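Local coordinates for ABC transporter substrate-binding protein (Rhizobium radiobacter, PDB 6TFX), which binds the opine mannopinic acid as the periplasmic solute-binding component of an ABC transporter that probably imports it into the bacterium, at residues A[312-317]-A[353-358]. Sequence-based numbering, arbitrary orientation.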
# COMPACT_ATOMS: atom_id res chain seq x y z
N TYR A 312 22.94 -8.52 14.24
CA TYR A 312 23.66 -7.26 14.39
C TYR A 312 25.06 -7.56 14.88
O TYR A 312 25.22 -8.13 15.98
CB TYR A 312 22.92 -6.35 15.37
CG TYR A 312 23.61 -5.02 15.57
CD1 TYR A 312 23.67 -4.08 14.54
CD2 TYR A 312 24.23 -4.71 16.77
CE1 TYR A 312 24.30 -2.85 14.72
CE2 TYR A 312 24.83 -3.46 16.98
CZ TYR A 312 24.86 -2.54 15.95
OH TYR A 312 25.49 -1.33 16.13
N ASP A 313 26.08 -7.18 14.10
CA ASP A 313 27.48 -7.40 14.48
C ASP A 313 28.31 -6.47 13.63
O ASP A 313 28.82 -6.90 12.61
CB ASP A 313 27.91 -8.87 14.22
CG ASP A 313 29.29 -9.26 14.74
OD1 ASP A 313 30.05 -8.36 15.10
OD2 ASP A 313 29.61 -10.47 14.73
N PRO A 314 28.39 -5.18 14.01
CA PRO A 314 29.15 -4.22 13.17
C PRO A 314 30.65 -4.53 13.05
O PRO A 314 31.30 -4.11 12.08
CB PRO A 314 28.86 -2.87 13.83
CG PRO A 314 28.48 -3.19 15.22
CD PRO A 314 27.83 -4.53 15.21
N ALA A 315 31.22 -5.30 14.00
CA ALA A 315 32.64 -5.71 13.90
C ALA A 315 32.76 -6.66 12.66
O ALA A 315 33.73 -6.57 11.89
CB ALA A 315 33.07 -6.43 15.17
N GLN A 316 31.76 -7.53 12.47
CA GLN A 316 31.73 -8.44 11.32
C GLN A 316 31.55 -7.61 10.02
O GLN A 316 32.18 -7.91 9.00
CB GLN A 316 30.62 -9.49 11.46
CG GLN A 316 30.56 -10.53 10.34
CD GLN A 316 31.76 -11.48 10.21
OE1 GLN A 316 32.72 -11.46 11.00
NE2 GLN A 316 31.72 -12.33 9.19
N SER A 317 30.71 -6.56 10.07
CA SER A 317 30.53 -5.67 8.92
C SER A 317 31.90 -5.13 8.46
O SER A 317 32.23 -5.22 7.27
CB SER A 317 29.64 -4.50 9.31
OG SER A 317 28.36 -5.00 9.62
N VAL A 353 24.26 2.43 10.32
CA VAL A 353 25.18 1.76 9.40
C VAL A 353 26.60 2.36 9.44
O VAL A 353 27.55 1.71 8.99
CB VAL A 353 24.63 1.61 7.97
CG1 VAL A 353 23.29 0.88 7.98
CG2 VAL A 353 24.54 2.95 7.24
N ALA A 354 26.74 3.55 10.02
CA ALA A 354 28.08 4.13 10.20
C ALA A 354 28.94 3.24 11.11
O ALA A 354 30.16 3.18 10.95
CB ALA A 354 27.96 5.51 10.83
N GLU A 355 28.32 2.52 12.05
CA GLU A 355 29.05 1.64 12.96
C GLU A 355 29.81 0.52 12.22
O GLU A 355 30.92 0.17 12.62
CB GLU A 355 28.09 1.06 14.01
CG GLU A 355 28.76 0.77 15.33
CD GLU A 355 29.40 1.96 16.03
OE1 GLU A 355 28.77 3.04 16.08
OE2 GLU A 355 30.53 1.79 16.52
N GLY A 356 29.20 0.01 11.15
CA GLY A 356 29.77 -1.07 10.35
C GLY A 356 30.58 -0.63 9.16
O GLY A 356 31.01 -1.47 8.37
N GLY A 357 30.78 0.68 9.02
CA GLY A 357 31.62 1.21 7.96
C GLY A 357 30.93 1.82 6.75
O GLY A 357 31.62 2.06 5.74
N PHE A 358 29.61 2.09 6.84
CA PHE A 358 28.90 2.69 5.70
C PHE A 358 28.58 4.13 5.98
O PHE A 358 27.98 4.42 7.02
CB PHE A 358 27.58 1.96 5.40
CG PHE A 358 27.79 0.56 4.86
CD1 PHE A 358 27.96 -0.52 5.72
CD2 PHE A 358 27.78 0.32 3.49
CE1 PHE A 358 28.15 -1.81 5.22
CE2 PHE A 358 27.95 -0.98 2.99
CZ PHE A 358 28.13 -2.03 3.86
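Ser317 and Gly356 make the tight end of this contact: Ser317 CB rests 3.5 Å from Gly356 O and 3.6 Å from Gly356 CA. Gly356 has no side chain to stand between them, and the first turn of helix 314-323 lies directly on the backbone that follows helix 340-353. Nearby, Pro314 O lies 3.8 Å from Gly356 CA. The hydroxyl of Ser317, turned beside its own backbone N (chi1 -65°), is buried and hydrogen-bonded to Ala270 O of helix 265-272. Toward solvent the packing is looser. Pro314 CB touches Glu355 CG at 3.9 Å, and Tyr312 OH lies 4.0 Å from Glu355 CG, while the carboxylate end of Glu355, its chain bent about CB-CG (chi2 60°), leads away. Pro314 CD lies 3.6 Å above one face of the Tyr312 ring, offset toward its rim. Each partner is shaped by a helix end: Asp313 N-caps the helix of Pro314, its OD1 accepting from Gln316 N at 3.2 Å, whereas Gly357, with positive phi, is the C' residue of a Schellman motif leading into strand 358-365. Helix start and helix end therefore meet through van der Waals contacts, largely of backbone and aliphatic groups.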